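Local coordinates for IMC sub-compartment protein ISP3 (Toxoplasma gondii, PDB 4CHJ) that adopts a pleckstrin homology fold and belongs to a group of inner membrane complex sub-compartment proteins critical for replication of the parasite, at residues 38-42 with 128-133; 57-61 with 72-76; 68-72 with 82-87. Residues are numbered along the deposited sequence.

Contact 1: 38-42 with 128-133; sequences WMNRY and FKDITD
How one acidic residue at the start of a helix can receive a second helix is illustrated by residues 38-42, fully helical, meeting 128-133. Here extended Phe128 leads through a short turn into a helix that starts at Ile131. Asp130 is its N-cap: with chi1 p, its OD1 accepts from Asp133 N at 2.7 Å. Asp133 (chi1 m) lies beside Trp38, their CA atoms 6.3 Å apart. Arg41, m-t-m along chi1-chi3, brings its guanidinium edge to the Asp133 carboxylate in a salt bridge: Arg41 NH2 to Asp133 OD1 is 2.7 Å and Arg41 NH1 to Asp133 OD2 3.2 Å. Arg41 NH1 also pairs with Asp46. Phe128 (m) turns its ring edge to the face of Tyr42 (m; centroids 5.9 Å, planes at 83°), while Trp38 (t) points its edge at the Phe128 face (6.0 Å, 64°); both pairs are offset. Tyr42 OH bonds to Thr47 O. The aromatic cluster and the Arg41-Asp133 salt bridge beside it join an N-terminal helix to the C-terminal helix characteristic of the pleckstrin homology fold.

Contact 2: 57-61 with 72-76; sequences RIECN and NLTFN
Antiparallel pairing in a beta hairpin need not run the whole length of its strands, and the hairpin of strands 57-65 and 70-75 in this pleckstrin homology fold is a clear case. Both segments are extended, but their axes, 4.7 Å apart at closest approach, make 126° between their N-to-C directions, so the strands splay. Within 57-61 and 72-76 a single bridge forms, the hydrogen-bonded pair Asn61 and Thr74 (CA to CA 5.0 Å). Asn61 N donates to Thr74 O at 2.9 Å and Thr74 N to Asn61 O at 2.8 Å, both at 169°. Asn61 O also receives a CA-H...O contact from Leu73 CA at 3.4 Å. Two residues farther on the pairing has lapsed: Glu59 O and Asn76 N are 6.0 Å apart. On their outer edges the strands bond to their other neighbours, Ile58 with Val50 and Cys60 with Met48 on strand 46-51, and Leu73 with Arg80 on strand 78-83, while Asn72 continues the hairpin with Lys63. The charged end of Arg57 is met by Glu49.

Side chains bridge the widening gap. Cys60 (chi1 m) touches Leu73, CB to CD1 3.6 Å, and its SG lies 3.8 Å from Phe75 CB. Asn61 and Thr74 project together from the other face, their CB atoms 4.1 Å apart. At the open end Phe75, chi1 t, swings its ring beneath Ile58 (m, t) in a CH-pi contact: Ile58 CG2 sits 3.6 Å from the Phe75 ring centroid, 16° off the ring normal.

Contact 3: 68-72 with 82-87; sequences KNFMN and IQLDDI
Irregular backbone at the end of a beta hairpin can be held by both main-chain and side-chain bonds, as where 68-72 meets 82-87 in the antiparallel hairpin of strands 70-75 and 78-83 of this pleckstrin homology fold. Lys68 makes no contact across; its N bonds to Asp65 OD1 within the preceding turn. Asn69 follows in the left-handed helical region (phi/psi 45/45), and together with Phe70 it faces Asp65, forming a G1 beta bulge. Asn69 O accepts from Leu84 N at 2.9 Å, and its ND2 donates to Asp85 OD1 at 3.2 Å, so main chain and side chain hold the helical-angled turn 84-86 that follows the second strand. Gln83 CA adds a CA-H...O contact to Asn69 O at 3.5 Å.

Phe70 starts the strand as the non-hydrogen-bonded partner of Gln83 (CA to CA 4.4 Å), both side chains on one face; Phe70 CA makes a CA-H...O contact with Ile82 O at 3.2 Å. Leu84 (m, t) reaches back alongside, its CG 3.7 Å from Phe70 N, and also packs on Phe140 of helix 131-149.

Met71 is the hydrogen-bonded partner of Ile82 (CA to CA 5.2 Å): Met71 N to Ile82 O and Ile82 N to Met71 O are each 2.8 Å. Their side chains share the buried face opposite Phe70 and Gln83. Met71 is p-t-t, so its extended chain carries the methyl into the core, where Met71 CE lies 3.7 Å from Ile82 CD1 and 4.0 Å from Ile87 CD1.

In the fold
The three contacts illustrate how a single domain is closed at different sequence ranges. Contacts 2 and 3 are local hairpin pairings that share Asn72 and use strand 70-75 from its two edges; their centres are about 16 Å apart, yet they touch through Leu73 CD2 and Ile82 CD1 at 3.8 Å. Contact 1 instead spans 85 intervening residues, which include both hairpin contacts. Its centre lies about 15 Å from that of contact 2 and 18 Å from that of contact 3, with nearest atoms about 6 and 7 Å away. Leu62 mediates indirectly, meeting Tyr42 of contact 1 and Met71 of contact 3. Helix 131-149, which begins in contact 1, covers contact 3 farther along through Phe140 and Glu144.

Contact 1: 38-42 with 128-133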
ATOM      1  N   TRP A  38       9.009  -9.771  -1.900  1.00 49.68           N
ATOM      2  CA  TRP A  38       8.407  -8.562  -1.399  1.00 48.46           C
ATOM      3  C   TRP A  38       8.201  -8.674   0.128  1.00 49.55           C
ATOM      4  O   TRP A  38       8.745  -7.870   0.908  1.00 47.94           O
ATOM      5  CB  TRP A  38       7.089  -8.281  -2.131  1.00 53.15           C
ATOM      6  CG  TRP A  38       6.525  -6.958  -1.783  1.00 53.74           C
ATOM      7  CD1 TRP A  38       6.873  -5.752  -2.315  1.00 55.49           C
ATOM      8  CD2 TRP A  38       5.595  -6.692  -0.759  1.00 51.71           C
ATOM      9  NE1 TRP A  38       6.197  -4.750  -1.693  1.00 56.36           N
ATOM     10  CE2 TRP A  38       5.405  -5.299  -0.722  1.00 58.93           C
ATOM     11  CE3 TRP A  38       4.878  -7.498   0.127  1.00 56.57           C
ATOM     12  CZ2 TRP A  38       4.515  -4.695   0.160  1.00 56.35           C
ATOM     13  CZ3 TRP A  38       4.010  -6.900   1.006  1.00 57.52           C
ATOM     14  CH2 TRP A  38       3.835  -5.505   1.019  1.00 60.15           C
ATOM     15  N   MET A  39       7.510  -9.715   0.564  1.00 49.45           N
ATOM     16  CA  MET A  39       7.136  -9.829   1.967  1.00 49.93           C
ATOM     17  C   MET A  39       8.346  -9.866   2.895  1.00 49.68           C
ATOM     18  O   MET A  39       8.320  -9.287   3.973  1.00 61.85           O
ATOM     19  CB  MET A  39       6.277 -11.068   2.187  1.00 51.77           C
ATOM     20  CG  MET A  39       5.653 -11.141   3.567  1.00 59.99           C
ATOM     21  SD  MET A  39       4.343  -9.929   3.796  1.00 66.96           S
ATOM     22  CE  MET A  39       4.163  -9.983   5.573  1.00 70.38           C
ATOM     23  N   ASN A  40       9.398 -10.554   2.478  1.00 59.01           N
ATOM     24  CA  ASN A  40      10.617 -10.667   3.282  1.00 61.43           C
ATOM     25  C   ASN A  40      11.330  -9.357   3.439  1.00 53.61           C
ATOM     26  O   ASN A  40      11.713  -8.987   4.542  1.00 57.46           O
ATOM     27  CB  ASN A  40      11.584 -11.677   2.660  1.00 69.82           C
ATOM     28  CG  ASN A  40      11.282 -13.098   3.088  1.00 84.93           C
ATOM     29  OD1 ASN A  40      11.021 -13.365   4.276  1.00 87.02           O
ATOM     30  ND2 ASN A  40      11.273 -14.021   2.124  1.00 84.36           N
ATOM     31  N   ARG A  41      11.535  -8.671   2.318  1.00 48.79           N
ATOM     32  CA  ARG A  41      12.091  -7.313   2.324  1.00 52.86           C
ATOM     33  C   ARG A  41      11.411  -6.321   3.259  1.00 52.49           C
ATOM     34  O   ARG A  41      12.083  -5.619   4.035  1.00 54.57           O
ATOM     35  CB  ARG A  41      12.082  -6.751   0.924  1.00 51.32           C
ATOM     36  CG  ARG A  41      13.205  -7.319   0.110  1.00 55.62           C
ATOM     37  CD  ARG A  41      13.434  -6.527  -1.138  1.00 59.72           C
ATOM     38  NE  ARG A  41      12.443  -6.858  -2.150  1.00 66.15           N
ATOM     39  CZ  ARG A  41      11.643  -5.975  -2.736  1.00 60.72           C
ATOM     40  NH1 ARG A  41      11.696  -4.686  -2.408  1.00 62.74           N
ATOM     41  NH2 ARG A  41      10.812  -6.384  -3.682  1.00 59.31           N
ATOM     42  N   TYR A  42      10.086  -6.251   3.193  1.00 56.60           N
ATOM     43  CA  TYR A  42       9.355  -5.210   3.937  1.00 53.12           C
ATOM     44  C   TYR A  42       9.090  -5.597   5.386  1.00 56.86           C
ATOM     45  O   TYR A  42       8.953  -4.727   6.255  1.00 59.52           O
ATOM     46  CB  TYR A  42       8.070  -4.817   3.194  1.00 52.42           C
ATOM     47  CG  TYR A  42       8.390  -3.881   2.034  1.00 58.17           C
ATOM     48  CD1 TYR A  42       8.675  -2.530   2.267  1.00 58.54           C
ATOM     49  CD2 TYR A  42       8.545  -4.366   0.736  1.00 54.51           C
ATOM     50  CE1 TYR A  42       9.043  -1.684   1.231  1.00 53.45           C
ATOM     51  CE2 TYR A  42       8.907  -3.520  -0.311  1.00 58.58           C
ATOM     52  CZ  TYR A  42       9.159  -2.181  -0.052  1.00 52.86           C
ATOM     53  OH  TYR A  42       9.511  -1.343  -1.080  1.00 52.57           O
ATOM     54  N   PHE A 128       5.782   2.573  -5.085  1.00 45.60           N
ATOM     55  CA  PHE A 128       6.799   1.523  -4.904  1.00 42.57           C
ATOM     56  C   PHE A 128       7.769   1.545  -6.046  1.00 48.10           C
ATOM     57  O   PHE A 128       7.514   2.185  -7.082  1.00 49.11           O
ATOM     58  CB  PHE A 128       6.152   0.137  -4.785  1.00 46.33           C
ATOM     59  CG  PHE A 128       5.430  -0.067  -3.492  1.00 45.24           C
ATOM     60  CD1 PHE A 128       4.109   0.347  -3.357  1.00 43.49           C
ATOM     61  CD2 PHE A 128       6.116  -0.516  -2.369  1.00 38.56           C
ATOM     62  CE1 PHE A 128       3.469   0.238  -2.150  1.00 38.98           C
ATOM     63  CE2 PHE A 128       5.475  -0.632  -1.160  1.00 41.54           C
ATOM     64  CZ  PHE A 128       4.157  -0.234  -1.044  1.00 43.54           C
ATOM     65  N   LYS A 129       8.898   0.853  -5.858  1.00 50.35           N
ATOM     66  CA  LYS A 129      10.064   1.066  -6.705  1.00 56.24           C
ATOM     67  C   LYS A 129       9.807   0.473  -8.101  1.00 57.97           C
ATOM     68  O   LYS A 129      10.371   0.934  -9.084  1.00 61.03           O
ATOM     69  CB  LYS A 129      11.318   0.480  -6.050  1.00 61.27           C
ATOM     70  CG  LYS A 129      12.592   0.727  -6.842  1.00 78.46           C
ATOM     71  CD  LYS A 129      13.846   0.179  -6.154  1.00 84.40           C
ATOM     72  CE  LYS A 129      15.092   0.427  -6.997  1.00 91.34           C
ATOM     73  NZ  LYS A 129      16.322  -0.106  -6.328  1.00110.82           N
ATOM     74  N   ASP A 130       8.885  -0.489  -8.181  1.00 56.76           N
ATOM     75  CA  ASP A 130       8.441  -1.049  -9.461  1.00 58.61           C
ATOM     76  C   ASP A 130       7.010  -1.610  -9.354  1.00 54.43           C
ATOM     77  O   ASP A 130       6.437  -1.666  -8.265  1.00 55.27           O
ATOM     78  CB  ASP A 130       9.405  -2.162  -9.911  1.00 63.82           C
ATOM     79  CG  ASP A 130       9.450  -3.335  -8.936  1.00 62.26           C
ATOM     80  OD1 ASP A 130       8.440  -3.601  -8.269  1.00 70.58           O
ATOM     81  OD2 ASP A 130      10.496  -3.987  -8.833  1.00 63.95           O
ATOM     82  N   ILE A 131       6.482  -2.083 -10.479  1.00 51.23           N
ATOM     83  CA  ILE A 131       5.076  -2.455 -10.597  1.00 56.40           C
ATOM     84  C   ILE A 131       4.782  -3.673  -9.758  1.00 59.96           C
ATOM     85  O   ILE A 131       3.741  -3.772  -9.099  1.00 60.00           O
ATOM     86  CB  ILE A 131       4.711  -2.780 -12.052  1.00 55.54           C
ATOM     87  CG1 ILE A 131       5.042  -1.587 -12.947  1.00 64.31           C
ATOM     88  CG2 ILE A 131       3.233  -3.118 -12.154  1.00 59.21           C
ATOM     89  CD1 ILE A 131       4.442  -1.641 -14.345  1.00 66.18           C
ATOM     90  N   THR A 132       5.708  -4.612  -9.832  1.00 55.52           N
ATOM     91  CA  THR A 132       5.633  -5.859  -9.134  1.00 53.38           C
ATOM     92  C   THR A 132       5.450  -5.654  -7.644  1.00 46.06           C
ATOM     93  O   THR A 132       4.579  -6.274  -7.015  1.00 45.09           O
ATOM     94  CB  THR A 132       6.943  -6.632  -9.374  1.00 59.80           C
ATOM     95  OG1 THR A 132       6.960  -7.095 -10.734  1.00 53.25           O
ATOM     96  CG2 THR A 132       7.109  -7.812  -8.376  1.00 54.78           C
ATOM     97  N   ASP A 133       6.324  -4.841  -7.072  1.00 40.68           N
ATOM     98  CA  ASP A 133       6.230  -4.453  -5.670  1.00 44.37           C
ATOM     99  C   ASP A 133       4.885  -3.818  -5.324  1.00 47.53           C
ATOM    100  O   ASP A 133       4.303  -4.102  -4.275  1.00 46.11           O
ATOM    101  CB  ASP A 133       7.363  -3.500  -5.322  1.00 50.90           C
ATOM    102  CG  ASP A 133       8.649  -4.231  -5.000  1.00 54.06           C
ATOM    103  OD1 ASP A 133       8.658  -5.485  -5.090  1.00 56.82           O
ATOM    104  OD2 ASP A 133       9.628  -3.575  -4.601  1.00 57.26           O
TER

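Contact 2: 57-61 with 72-76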
ATOM      1  N   ARG A  57       6.419  14.233  -2.318  1.00 46.64           N
ATOM      2  CA  ARG A  57       6.574  12.941  -1.709  1.00 52.91           C
ATOM      3  C   ARG A  57       7.659  12.979  -0.675  1.00 51.27           C
ATOM      4  O   ARG A  57       8.468  13.903  -0.648  1.00 45.37           O
ATOM      5  CB  ARG A  57       6.958  11.933  -2.759  1.00 56.56           C
ATOM      6  CG  ARG A  57       5.884  11.730  -3.786  1.00 58.45           C
ATOM      7  CD  ARG A  57       6.457  11.080  -5.021  1.00 59.87           C
ATOM      8  NE  ARG A  57       7.126  12.062  -5.859  1.00 71.85           N
ATOM      9  CZ  ARG A  57       8.374  11.962  -6.309  1.00 60.14           C
ATOM     10  NH1 ARG A  57       9.128  10.900  -6.036  1.00 57.06           N
ATOM     11  NH2 ARG A  57       8.847  12.926  -7.059  1.00 50.11           N
ATOM     12  N   ILE A  58       7.668  11.961   0.172  1.00 47.55           N
ATOM     13  CA  ILE A  58       8.771  11.711   1.062  1.00 55.32           C
ATOM     14  C   ILE A  58       9.173  10.253   0.947  1.00 59.51           C
ATOM     15  O   ILE A  58       8.306   9.363   1.017  1.00 57.24           O
ATOM     16  CB  ILE A  58       8.367  11.976   2.515  1.00 57.89           C
ATOM     17  CG1 ILE A  58       8.009  13.441   2.706  1.00 64.79           C
ATOM     18  CG2 ILE A  58       9.497  11.595   3.454  1.00 63.45           C
ATOM     19  CD1 ILE A  58       7.151  13.707   3.931  1.00 72.44           C
ATOM     20  N   GLU A  59      10.481  10.011   0.810  1.00 58.70           N
ATOM     21  CA  GLU A  59      11.049   8.670   0.923  1.00 54.79           C
ATOM     22  C   GLU A  59      10.981   8.180   2.356  1.00 55.39           C
ATOM     23  O   GLU A  59      11.525   8.818   3.254  1.00 52.66           O
ATOM     24  CB  GLU A  59      12.501   8.671   0.466  1.00 64.65           C
ATOM     25  CG  GLU A  59      12.929   7.371  -0.200  1.00 74.28           C
ATOM     26  CD  GLU A  59      14.162   7.538  -1.078  1.00 90.80           C
ATOM     27  OE1 GLU A  59      14.265   8.569  -1.794  1.00 90.20           O
ATOM     28  OE2 GLU A  59      15.021   6.622  -1.071  1.00 94.72           O
ATOM     29  N   CYS A  60      10.285   7.062   2.564  1.00 53.09           N
ATOM     30  CA  CYS A  60      10.158   6.434   3.888  1.00 54.25           C
ATOM     31  C   CYS A  60      10.706   5.011   3.901  1.00 52.02           C
ATOM     32  O   CYS A  60      10.998   4.419   2.850  1.00 50.95           O
ATOM     33  CB  CYS A  60       8.693   6.351   4.305  1.00 52.86           C
ATOM     34  SG  CYS A  60       7.904   7.933   4.533  1.00 60.81           S
ATOM     35  N   ASN A  61      10.776   4.456   5.105  1.00 50.92           N
ATOM     36  CA  ASN A  61      11.014   3.043   5.301  1.00 56.27           C
ATOM     37  C   ASN A  61       9.740   2.468   5.807  1.00 57.73           C
ATOM     38  O   ASN A  61       9.113   3.028   6.703  1.00 53.75           O
ATOM     39  CB  ASN A  61      12.118   2.791   6.329  1.00 59.25           C
ATOM     40  CG  ASN A  61      12.876   1.499   6.062  1.00 71.20           C
ATOM     41  OD1 ASN A  61      13.677   1.419   5.125  1.00 78.35           O
ATOM     42  ND2 ASN A  61      12.635   0.479   6.892  1.00 73.59           N
ATOM     43  N   ASN A  72       4.841   0.089  10.007  1.00 67.13           N
ATOM     44  CA  ASN A  72       5.395   1.333  10.481  1.00 66.09           C
ATOM     45  C   ASN A  72       6.083   2.100   9.396  1.00 65.87           C
ATOM     46  O   ASN A  72       6.926   1.571   8.693  1.00 64.60           O
ATOM     47  CB  ASN A  72       6.393   1.067  11.595  1.00 73.12           C
ATOM     48  CG  ASN A  72       5.779   1.205  12.958  1.00 79.72           C
ATOM     49  OD1 ASN A  72       4.879   0.455  13.322  1.00 73.37           O
ATOM     50  ND2 ASN A  72       6.258   2.174  13.722  1.00 85.39           N
ATOM     51  N   LEU A  73       5.733   3.369   9.282  1.00 67.39           N
ATOM     52  CA  LEU A  73       6.404   4.241   8.355  1.00 71.92           C
ATOM     53  C   LEU A  73       7.455   4.964   9.152  1.00 74.72           C
ATOM     54  O   LEU A  73       7.159   5.575  10.171  1.00 68.60           O
ATOM     55  CB  LEU A  73       5.430   5.255   7.775  1.00 74.65           C
ATOM     56  CG  LEU A  73       4.753   4.847   6.477  1.00 74.96           C
ATOM     57  CD1 LEU A  73       5.801   4.559   5.420  1.00 72.87           C
ATOM     58  CD2 LEU A  73       3.897   3.622   6.727  1.00 84.12           C
ATOM     59  N   THR A  74       8.690   4.887   8.691  1.00 74.54           N
ATOM     60  CA  THR A  74       9.752   5.639   9.323  1.00 72.73           C
ATOM     61  C   THR A  74      10.251   6.693   8.379  1.00 77.49           C
ATOM     62  O   THR A  74      10.643   6.395   7.249  1.00 63.61           O
ATOM     63  CB  THR A  74      10.916   4.743   9.747  1.00 75.41           C
ATOM     64  OG1 THR A  74      10.449   3.807  10.727  1.00 83.48           O
ATOM     65  CG2 THR A  74      12.042   5.584  10.343  1.00 77.51           C
ATOM     66  N   PHE A  75      10.121   7.939   8.822  1.00 82.83           N
ATOM     67  CA  PHE A  75      10.683   9.096   8.153  1.00 86.61           C
ATOM     68  C   PHE A  75      11.367   9.990   9.190  1.00 99.58           C
ATOM     69  O   PHE A  75      10.737  10.439  10.140  1.00 97.76           O
ATOM     70  CB  PHE A  75       9.564   9.843   7.431  1.00 85.89           C
ATOM     71  CG  PHE A  75       9.888  11.265   7.109  1.00 95.34           C
ATOM     72  CD1 PHE A  75      11.091  11.596   6.524  1.00104.47           C
ATOM     73  CD2 PHE A  75       8.989  12.271   7.400  1.00103.64           C
ATOM     74  CE1 PHE A  75      11.392  12.908   6.229  1.00112.96           C
ATOM     75  CE2 PHE A  75       9.283  13.586   7.110  1.00102.98           C
ATOM     76  CZ  PHE A  75      10.487  13.906   6.524  1.00108.13           C
ATOM     77  N   ASN A  76      12.654  10.250   9.011  1.00105.09           N
ATOM     78  CA  ASN A  76      13.370  11.145   9.910  1.00107.18           C
ATOM     79  C   ASN A  76      13.214  10.742  11.365  1.00110.48           C
ATOM     80  O   ASN A  76      13.047  11.588  12.235  1.00103.03           O
ATOM     81  CB  ASN A  76      12.941  12.596   9.728  1.00108.01           C
ATOM     82  CG  ASN A  76      13.820  13.557  10.506  1.00112.32           C
ATOM     83  OD1 ASN A  76      14.768  13.144  11.173  1.00102.62           O
ATOM     84  ND2 ASN A  76      13.512  14.844  10.421  1.00117.28           N
TER

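Contact 3: 68-72 with 82-87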
ATOM      1  N   LYS A  68       2.218  -8.365  14.985  1.00 76.13           N
ATOM      2  CA  LYS A  68       1.679  -7.258  15.763  1.00 81.13           C
ATOM      3  C   LYS A  68       0.547  -6.514  15.053  1.00 73.96           C
ATOM      4  O   LYS A  68       0.036  -5.529  15.566  1.00 65.31           O
ATOM      5  CB  LYS A  68       2.799  -6.284  16.123  1.00 84.80           C
ATOM      6  CG  LYS A  68       3.948  -6.912  16.889  1.00 88.07           C
ATOM      7  CD  LYS A  68       3.918  -6.502  18.349  1.00 93.17           C
ATOM      8  CE  LYS A  68       5.202  -5.803  18.758  1.00100.68           C
ATOM      9  NZ  LYS A  68       5.064  -5.069  20.048  1.00111.15           N
ATOM     10  N   ASN A  69       0.184  -6.977  13.863  1.00 71.09           N
ATOM     11  CA  ASN A  69      -0.787  -6.290  13.018  1.00 73.87           C
ATOM     12  C   ASN A  69      -0.561  -4.778  12.922  1.00 71.62           C
ATOM     13  O   ASN A  69      -1.511  -3.979  12.991  1.00 70.45           O
ATOM     14  CB  ASN A  69      -2.220  -6.619  13.468  1.00 85.95           C
ATOM     15  CG  ASN A  69      -3.081  -7.180  12.330  1.00 98.14           C
ATOM     16  OD1 ASN A  69      -2.635  -8.039  11.545  1.00 89.18           O
ATOM     17  ND2 ASN A  69      -4.326  -6.705  12.242  1.00 92.79           N
ATOM     18  N   PHE A  70       0.696  -4.387  12.720  1.00 66.39           N
ATOM     19  CA  PHE A  70       1.005  -3.006  12.369  1.00 68.50           C
ATOM     20  C   PHE A  70       2.041  -2.906  11.268  1.00 63.18           C
ATOM     21  O   PHE A  70       2.802  -3.831  11.000  1.00 63.84           O
ATOM     22  CB  PHE A  70       1.449  -2.192  13.594  1.00 75.51           C
ATOM     23  CG  PHE A  70       2.849  -2.501  14.062  1.00 95.13           C
ATOM     24  CD1 PHE A  70       3.960  -1.981  13.395  1.00103.25           C
ATOM     25  CD2 PHE A  70       3.059  -3.276  15.198  1.00 98.55           C
ATOM     26  CE1 PHE A  70       5.249  -2.255  13.842  1.00104.23           C
ATOM     27  CE2 PHE A  70       4.346  -3.544  15.649  1.00 99.88           C
ATOM     28  CZ  PHE A  70       5.440  -3.041  14.967  1.00 97.09           C
ATOM     29  N   MET A  71       2.009  -1.802  10.546  1.00 63.99           N
ATOM     30  CA  MET A  71       3.075  -1.487   9.623  1.00 54.58           C
ATOM     31  C   MET A  71       3.535  -0.087   9.927  1.00 60.85           C
ATOM     32  O   MET A  71       2.731   0.808  10.114  1.00 58.41           O
ATOM     33  CB  MET A  71       2.665  -1.678   8.168  1.00 60.11           C
ATOM     34  CG  MET A  71       1.797  -0.603   7.567  1.00 57.13           C
ATOM     35  SD  MET A  71       1.337  -1.091   5.900  1.00 58.58           S
ATOM     36  CE  MET A  71       0.015   0.053   5.555  1.00 59.15           C
ATOM     37  N   ASN A  72       4.841   0.089  10.007  1.00 67.13           N
ATOM     38  CA  ASN A  72       5.395   1.333  10.481  1.00 66.09           C
ATOM     39  C   ASN A  72       6.083   2.100   9.396  1.00 65.87           C
ATOM     40  O   ASN A  72       6.926   1.571   8.693  1.00 64.60           O
ATOM     41  CB  ASN A  72       6.393   1.067  11.595  1.00 73.12           C
ATOM     42  CG  ASN A  72       5.779   1.205  12.958  1.00 79.72           C
ATOM     43  OD1 ASN A  72       4.879   0.455  13.322  1.00 73.37           O
ATOM     44  ND2 ASN A  72       6.258   2.174  13.722  1.00 85.39           N
ATOM     45  N   ILE A  82       0.602   2.202  11.324  1.00 57.94           N
ATOM     46  CA  ILE A  82      -0.683   1.938  10.763  1.00 51.92           C
ATOM     47  C   ILE A  82      -1.068   0.564  11.227  1.00 53.92           C
ATOM     48  O   ILE A  82      -0.289  -0.362  11.130  1.00 55.86           O
ATOM     49  CB  ILE A  82      -0.638   1.976   9.219  1.00 54.63           C
ATOM     50  CG1 ILE A  82       0.110   3.226   8.734  1.00 51.19           C
ATOM     51  CG2 ILE A  82      -2.048   1.933   8.644  1.00 60.06           C
ATOM     52  CD1 ILE A  82       0.182   3.371   7.226  1.00 54.93           C
ATOM     53  N   GLN A  83      -2.290   0.442  11.719  1.00 59.18           N
ATOM     54  CA  GLN A  83      -2.823  -0.842  12.119  1.00 66.19           C
ATOM     55  C   GLN A  83      -3.398  -1.561  10.918  1.00 62.09           C
ATOM     56  O   GLN A  83      -4.185  -1.001  10.171  1.00 55.04           O
ATOM     57  CB  GLN A  83      -3.903  -0.661  13.178  1.00 72.52           C
ATOM     58  CG  GLN A  83      -3.512   0.288  14.292  1.00 82.54           C
ATOM     59  CD  GLN A  83      -3.036  -0.443  15.523  1.00 86.40           C
ATOM     60  OE1 GLN A  83      -3.772  -1.229  16.113  1.00 88.84           O
ATOM     61  NE2 GLN A  83      -1.797  -0.191  15.916  1.00 91.13           N
ATOM     62  N   LEU A  84      -3.001  -2.817  10.757  1.00 57.72           N
ATOM     63  CA  LEU A  84      -3.459  -3.659   9.662  1.00 55.14           C
ATOM     64  C   LEU A  84      -4.960  -3.851   9.768  1.00 54.78           C
ATOM     65  O   LEU A  84      -5.665  -3.940   8.766  1.00 54.57           O
ATOM     66  CB  LEU A  84      -2.725  -4.996   9.672  1.00 56.70           C
ATOM     67  CG  LEU A  84      -1.204  -4.879   9.558  1.00 56.88           C
ATOM     68  CD1 LEU A  84      -0.574  -6.229   9.266  1.00 64.85           C
ATOM     69  CD2 LEU A  84      -0.813  -3.862   8.500  1.00 53.29           C
ATOM     70  N   ASP A  85      -5.433  -3.890  11.003  1.00 50.54           N
ATOM     71  CA  ASP A  85      -6.848  -4.015  11.300  1.00 53.28           C
ATOM     72  C   ASP A  85      -7.567  -2.801  10.742  1.00 56.53           C
ATOM     73  O   ASP A  85      -8.691  -2.891  10.263  1.00 60.05           O
ATOM     74  CB  ASP A  85      -7.079  -4.132  12.811  1.00 56.02           C
ATOM     75  CG  ASP A  85      -6.007  -3.430  13.630  1.00 68.72           C
ATOM     76  OD1 ASP A  85      -4.854  -3.910  13.647  1.00 71.53           O
ATOM     77  OD2 ASP A  85      -6.320  -2.400  14.259  1.00 61.97           O
ATOM     78  N   ASP A  86      -6.907  -1.656  10.837  1.00 56.55           N
ATOM     79  CA  ASP A  86      -7.464  -0.392  10.367  1.00 63.10           C
ATOM     80  C   ASP A  86      -7.781  -0.326   8.871  1.00 60.44           C
ATOM     81  O   ASP A  86      -8.737   0.328   8.476  1.00 67.33           O
ATOM     82  CB  ASP A  86      -6.577   0.786  10.772  1.00 64.58           C
ATOM     83  CG  ASP A  86      -7.376   2.045  11.037  1.00 70.84           C
ATOM     84  OD1 ASP A  86      -8.598   1.938  11.252  1.00 64.87           O
ATOM     85  OD2 ASP A  86      -6.783   3.141  11.029  1.00 72.42           O
ATOM     86  N   ILE A  87      -6.998  -1.012   8.042  1.00 55.95           N
ATOM     87  CA  ILE A  87      -7.119  -0.850   6.599  1.00 52.27           C
ATOM     88  C   ILE A  87      -8.510  -1.238   6.136  1.00 51.40           C
ATOM     89  O   ILE A  87      -8.986  -2.321   6.438  1.00 49.56           O
ATOM     90  CB  ILE A  87      -6.124  -1.762   5.862  1.00 56.56           C
ATOM     91  CG1 ILE A  87      -4.752  -1.730   6.538  1.00 57.76           C
ATOM     92  CG2 ILE A  87      -6.035  -1.389   4.393  1.00 62.84           C
ATOM     93  CD1 ILE A  87      -3.847  -0.620   6.058  1.00 60.49           C
TER